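Local atomic coordinates of class I phosphodiesterase PDEB1 (Leishmania major, PDB entry 2R8Q), a protein that belongs to the class I phosphodiesterase family and has an all-helical catalytic domain that holds a zinc and a magnesium ion beside bound 3-isobutyl-1-methylxanthine. Residues A[74-79]-A[193-198]; A[179-184]-A[202-207]. One frame throughout, in Å; residues are numbered along the deposited sequence.

Contact 1: A[74-79]-A[193-198]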
loop_
_atom_site.group_PDB
_atom_site.type_symbol
_atom_site.label_atom_id
_atom_site.label_comp_id
_atom_site.label_asym_id
_atom_site.label_seq_id
_atom_site.Cartn_x
_atom_site.Cartn_y
_atom_site.Cartn_z
ATOM N N GLU A 74 19.266 22.660 -2.835
ATOM C CA GLU A 74 20.571 22.744 -3.481
ATOM C C GLU A 74 21.652 22.116 -2.613
ATOM O O GLU A 74 22.533 21.420 -3.116
ATOM C CB GLU A 74 20.938 24.201 -3.771
ATOM C CG GLU A 74 22.202 24.349 -4.608
ATOM C CD GLU A 74 22.604 25.795 -4.820
ATOM O OE1 GLU A 74 21.768 26.582 -5.311
ATOM O OE2 GLU A 74 23.760 26.143 -4.499
ATOM N N LYS A 75 21.582 22.364 -1.309
ATOM C CA LYS A 75 22.562 21.821 -0.376
ATOM C C LYS A 75 22.614 20.300 -0.461
ATOM O O LYS A 75 23.682 19.693 -0.346
ATOM C CB LYS A 75 22.214 22.247 1.053
ATOM C CG LYS A 75 23.215 21.799 2.102
ATOM C CD LYS A 75 22.972 22.507 3.428
ATOM C CE LYS A 75 23.133 24.016 3.276
ATOM N NZ LYS A 75 22.872 24.752 4.543
ATOM N N PHE A 76 21.459 19.684 -0.685
ATOM C CA PHE A 76 21.398 18.236 -0.760
ATOM C C PHE A 76 21.321 17.661 -2.171
ATOM O O PHE A 76 20.879 16.532 -2.380
ATOM C CB PHE A 76 20.258 17.745 0.131
ATOM C CG PHE A 76 20.503 18.016 1.591
ATOM C CD1 PHE A 76 21.530 17.358 2.261
ATOM C CD2 PHE A 76 19.775 18.985 2.273
ATOM C CE1 PHE A 76 21.836 17.662 3.583
ATOM C CE2 PHE A 76 20.073 19.299 3.603
ATOM C CZ PHE A 76 21.108 18.636 4.256
ATOM N N GLY A 77 21.778 18.452 -3.138
ATOM C CA GLY A 77 21.818 18.000 -4.517
ATOM C C GLY A 77 20.517 17.809 -5.264
ATOM O O GLY A 77 20.472 17.063 -6.242
ATOM N N CYS A 78 19.455 18.467 -4.815
ATOM C CA CYS A 78 18.176 18.361 -5.502
ATOM C C CYS A 78 18.147 19.470 -6.541
ATOM O O CYS A 78 18.337 20.639 -6.212
ATOM C CB CYS A 78 17.011 18.534 -4.524
ATOM S SG CYS A 78 15.370 18.475 -5.303
ATOM N N ARG A 79 17.926 19.097 -7.795
ATOM C CA ARG A 79 17.878 20.070 -8.875
ATOM C C ARG A 79 16.549 20.812 -8.892
ATOM O O ARG A 79 15.534 20.294 -8.435
ATOM C CB ARG A 79 18.111 19.364 -10.208
ATOM C CG ARG A 79 19.487 18.731 -10.302
ATOM C CD ARG A 79 19.589 17.834 -11.507
ATOM N NE ARG A 79 18.678 16.698 -11.412
ATOM C CZ ARG A 79 18.571 15.757 -12.340
ATOM N NH1 ARG A 79 19.321 15.824 -13.429
ATOM N NH2 ARG A 79 17.724 14.748 -12.181
ATOM N N GLU A 193 17.491 12.623 -4.722
ATOM C CA GLU A 193 18.461 12.240 -5.750
ATOM C C GLU A 193 19.917 12.571 -5.435
ATOM O O GLU A 193 20.822 11.886 -5.907
ATOM C CB GLU A 193 18.078 12.878 -7.096
ATOM C CG GLU A 193 18.347 14.380 -7.187
ATOM C CD GLU A 193 17.905 14.979 -8.513
ATOM O OE1 GLU A 193 17.844 14.229 -9.510
ATOM O OE2 GLU A 193 17.630 16.199 -8.556
ATOM N N GLY A 194 20.143 13.615 -4.643
ATOM C CA GLY A 194 21.505 14.007 -4.317
ATOM C C GLY A 194 22.070 13.400 -3.049
ATOM O O GLY A 194 23.219 13.656 -2.691
ATOM N N LEU A 195 21.274 12.590 -2.364
ATOM C CA LEU A 195 21.727 11.976 -1.126
ATOM C C LEU A 195 22.505 10.684 -1.343
ATOM O O LEU A 195 22.285 9.961 -2.317
ATOM C CB LEU A 195 20.533 11.694 -0.218
ATOM C CG LEU A 195 19.680 12.902 0.163
ATOM C CD1 LEU A 195 18.530 12.434 1.043
ATOM C CD2 LEU A 195 20.535 13.944 0.885
ATOM N N SER A 196 23.422 10.407 -0.424
ATOM C CA SER A 196 24.213 9.188 -0.480
ATOM C C SER A 196 23.252 8.051 -0.149
ATOM O O SER A 196 22.161 8.290 0.371
ATOM C CB SER A 196 25.327 9.236 0.564
ATOM O OG SER A 196 24.785 9.248 1.872
ATOM N N GLY A 197 23.651 6.819 -0.445
ATOM C CA GLY A 197 22.791 5.686 -0.159
ATOM C C GLY A 197 22.384 5.627 1.300
ATOM O O GLY A 197 21.233 5.323 1.625
ATOM N N GLN A 198 23.331 5.929 2.182
ATOM C CA GLN A 198 23.084 5.910 3.618
ATOM C C GLN A 198 22.065 6.977 4.002
ATOM O O GLN A 198 21.130 6.716 4.763
ATOM C CB GLN A 198 24.391 6.148 4.374
ATOM C CG GLN A 198 24.263 6.078 5.884
ATOM C CD GLN A 198 25.589 6.304 6.586
ATOM O OE1 GLN A 198 26.563 5.591 6.337
ATOM N NE2 GLN A 198 25.634 7.298 7.465
HETATM O O HOH W 1 18.624 15.134 -2.783
#
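Arg79 and Glu193 clasp each other where a Schellman motif ends helix 72-75 against the loop that leads into helix 197-212. Glu193 OE2 takes two donors of the same arginine. The backbone Arg79 N donates to Glu193 OE2 at 3.0 Å, almost straight at 175°. Arg79 NE reaches Glu193 OE2 from the syn side at 3.1 Å, tilted well out of the carboxylate plane. Arg79 NH2 completes the salt bridge to Glu193 OE1 at 2.7 Å, but this bond is bent and weak. Guanidinium and carboxylate planes stand 62° apart, so the pair is not a coplanar bidentate one. The arginine chain is bent at chi3 (-64°), which brings NE round to the carboxylate, and Thr82 OG1 adds a further hydrogen bond to Glu193 OE2.

Beside this pair the backbones meet glycine to glycine, with Gly77 CA and Gly194 CA 4.0 Å apart; the absence of side chains on both glycines lets the backbones come this close. Gly77, at positive phi, is the C-prime residue of the Schellman motif. Farther along, Leu195 CD2 packs on Phe76 CD1 at 3.8 Å and touches CB and CG of the same residue; Leu128 of helix 127-139 touches both side chains. Phe76 O has two neighbours here: Gly194 CA offers a CA-H...O contact at 3.2 Å, and a water donates to Phe76 O at 2.7 Å while accepting from Gly194 N at 2.8 Å.

Contact 2: A[179-184]-A[202-207]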
loop_
_atom_site.group_PDB
_atom_site.type_symbol
_atom_site.label_atom_id
_atom_site.label_comp_id
_atom_site.label_asym_id
_atom_site.label_seq_id
_atom_site.Cartn_x
_atom_site.Cartn_y
_atom_site.Cartn_z
ATOM N N LEU A 179 2.170 6.051 -1.531
ATOM C CA LEU A 179 2.160 6.950 -2.676
ATOM C C LEU A 179 3.394 7.844 -2.694
ATOM O O LEU A 179 3.874 8.229 -3.761
ATOM C CB LEU A 179 0.887 7.797 -2.684
ATOM C CG LEU A 179 -0.375 7.000 -3.026
ATOM C CD1 LEU A 179 -1.587 7.905 -2.952
ATOM C CD2 LEU A 179 -0.245 6.408 -4.423
ATOM N N ALA A 180 3.913 8.179 -1.516
ATOM C CA ALA A 180 5.112 9.006 -1.446
ATOM C C ALA A 180 6.250 8.227 -2.101
ATOM O O ALA A 180 7.020 8.774 -2.887
ATOM C CB ALA A 180 5.456 9.318 0.004
ATOM N N ILE A 181 6.336 6.943 -1.774
ATOM C CA ILE A 181 7.365 6.070 -2.328
ATOM C C ILE A 181 7.231 5.989 -3.846
ATOM O O ILE A 181 8.229 6.018 -4.567
ATOM C CB ILE A 181 7.270 4.651 -1.701
ATOM C CG1 ILE A 181 7.721 4.721 -0.239
ATOM C CG2 ILE A 181 8.130 3.652 -2.496
ATOM C CD1 ILE A 181 7.465 3.451 0.567
ATOM N N GLU A 182 5.995 5.899 -4.323
ATOM C CA GLU A 182 5.727 5.832 -5.757
ATOM C C GLU A 182 6.253 7.080 -6.466
ATOM O O GLU A 182 6.957 6.989 -7.475
ATOM C CB GLU A 182 4.220 5.699 -5.989
ATOM C CG GLU A 182 3.798 5.775 -7.442
ATOM C CD GLU A 182 2.291 5.758 -7.599
ATOM O OE1 GLU A 182 1.663 4.758 -7.186
ATOM O OE2 GLU A 182 1.736 6.746 -8.129
ATOM N N ILE A 183 5.905 8.249 -5.938
ATOM C CA ILE A 183 6.352 9.508 -6.524
ATOM C C ILE A 183 7.877 9.612 -6.570
ATOM O O ILE A 183 8.454 9.965 -7.601
ATOM C CB ILE A 183 5.802 10.715 -5.725
ATOM C CG1 ILE A 183 4.285 10.798 -5.894
ATOM C CG2 ILE A 183 6.476 11.999 -6.183
ATOM C CD1 ILE A 183 3.624 11.843 -5.004
ATOM N N LEU A 184 8.522 9.298 -5.451
ATOM C CA LEU A 184 9.974 9.378 -5.346
ATOM C C LEU A 184 10.733 8.343 -6.166
ATOM O O LEU A 184 11.938 8.481 -6.369
ATOM C CB LEU A 184 10.392 9.279 -3.875
ATOM C CG LEU A 184 9.924 10.459 -3.024
ATOM C CD1 LEU A 184 10.118 10.151 -1.545
ATOM C CD2 LEU A 184 10.692 11.713 -3.431
ATOM N N TYR A 202 18.087 6.831 5.439
ATOM C CA TYR A 202 17.787 7.611 6.636
ATOM C C TYR A 202 16.596 8.529 6.360
ATOM O O TYR A 202 15.671 8.639 7.170
ATOM C CB TYR A 202 19.005 8.456 7.022
ATOM C CG TYR A 202 18.877 9.166 8.352
ATOM C CD1 TYR A 202 19.177 8.512 9.547
ATOM C CD2 TYR A 202 18.453 10.495 8.416
ATOM C CE1 TYR A 202 19.062 9.165 10.772
ATOM C CE2 TYR A 202 18.333 11.155 9.633
ATOM C CZ TYR A 202 18.639 10.484 10.808
ATOM O OH TYR A 202 18.528 11.135 12.016
ATOM N N ALA A 203 16.633 9.180 5.203
ATOM C CA ALA A 203 15.572 10.096 4.796
ATOM C C ALA A 203 14.222 9.396 4.668
ATOM O O ALA A 203 13.205 9.918 5.126
ATOM C CB ALA A 203 15.944 10.767 3.480
ATOM N N TYR A 204 14.203 8.223 4.038
ATOM C CA TYR A 204 12.948 7.496 3.883
ATOM C C TYR A 204 12.360 7.085 5.227
ATOM O O TYR A 204 11.150 7.179 5.435
ATOM C CB TYR A 204 13.131 6.252 3.006
ATOM C CG TYR A 204 12.954 6.516 1.529
ATOM C CD1 TYR A 204 14.054 6.644 0.683
ATOM C CD2 TYR A 204 11.676 6.634 0.973
ATOM C CE1 TYR A 204 13.889 6.878 -0.682
ATOM C CE2 TYR A 204 11.500 6.870 -0.390
ATOM C CZ TYR A 204 12.612 6.988 -1.211
ATOM O OH TYR A 204 12.448 7.194 -2.561
ATOM N N ARG A 205 13.204 6.625 6.144
ATOM C CA ARG A 205 12.688 6.222 7.440
ATOM C C ARG A 205 12.123 7.424 8.190
ATOM O O ARG A 205 11.101 7.317 8.859
ATOM C CB ARG A 205 13.776 5.534 8.271
ATOM C CG ARG A 205 13.260 4.999 9.603
ATOM C CD ARG A 205 11.973 4.209 9.407
ATOM N NE ARG A 205 11.372 3.773 10.665
ATOM C CZ ARG A 205 11.692 2.650 11.298
ATOM N NH1 ARG A 205 12.609 1.835 10.791
ATOM N NH2 ARG A 205 11.088 2.341 12.438
ATOM N N ALA A 206 12.778 8.572 8.065
ATOM C CA ALA A 206 12.302 9.776 8.736
ATOM C C ALA A 206 10.966 10.232 8.147
ATOM O O ALA A 206 10.038 10.573 8.882
ATOM C CB ALA A 206 13.342 10.890 8.614
ATOM N N LEU A 207 10.869 10.231 6.820
ATOM C CA LEU A 207 9.641 10.640 6.153
ATOM C C LEU A 207 8.490 9.725 6.579
ATOM O O LEU A 207 7.417 10.200 6.955
ATOM C CB LEU A 207 9.837 10.597 4.632
ATOM C CG LEU A 207 8.648 10.936 3.724
ATOM C CD1 LEU A 207 9.159 11.437 2.379
ATOM C CD2 LEU A 207 7.768 9.700 3.544
HETATM O O HOH W 2 10.867 5.401 -3.877
#
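The Tyr204 ring, reaching from helix 202-207 to helix 179-184, is met obliquely by two aliphatic side chains: Leu184 CD1 lies 3.7 Å from Tyr204 CE2, and Ile181 CG1 approaches the same CE2 from farther off. Phe192 meets the ring edge-to-face from the loop between the helices, and Pro158 of the second subunit packs on both Tyr204 and Ile181. Leu184 and Tyr204 lie alongside each other, pointing opposite ways, which brings the phenol oxygen to the base of the leucine: Tyr204 OH is 3.2 Å from Leu184 CB. Chi1 of Leu184 (-65°) sets CG anti to the carbonyl carbon, and chi2 (168°) then places CD1, which also touches Leu207 CD1.

The two segments belong to a helical hairpin, running roughly antiparallel at 148° with their axes 11.9 Å apart at closest approach. Tyr204 and the leucines span this distance. Leu207 serves the other end of the interface, where its CD2 reaches Ala180 CB at 4.2 Å. Helix 127-139 backs that end, with Val139 against Ala180 and Thr136 against Leu207, while Phe86 of helix 80-92 covers Leu184. The side chain of Ala180 is about 12 Å from the magnesium ion, so this is packing outside the metal site.

Direct contact across the pair is apolar; the polar link runs through one water. It donates to Ile181 O at 2.8 Å and is hydrogen-bonded to Tyr204 OH at 2.7 Å. The buried tyrosine thus carries a hydroxyl into a largely hydrocarbon interface, and the water gives that oxygen a partner and links it to Ile181 O on the opposing helix.

From the N terminus, the chain first passes 74-79, then runs through helices 80-92 to 158-166 before reaching 179-184 near the end of helix 171-184. Contact 1 closes next, when 193-198 returns to 74-79 across 113 intervening residues, mostly helical; contact 2 closes soon after, at 202-207, with only 17 residues between its segments. The segments alternate, so the two closures cross. Helix 197-212 serves both: its start belongs to contact 1 at the surface, its middle to the buried contact 2. They touch through Leu195 CD1 and Ala203 CB, linking the end of helix 72-75 to the hairpin, with helix 127-139 packing against both.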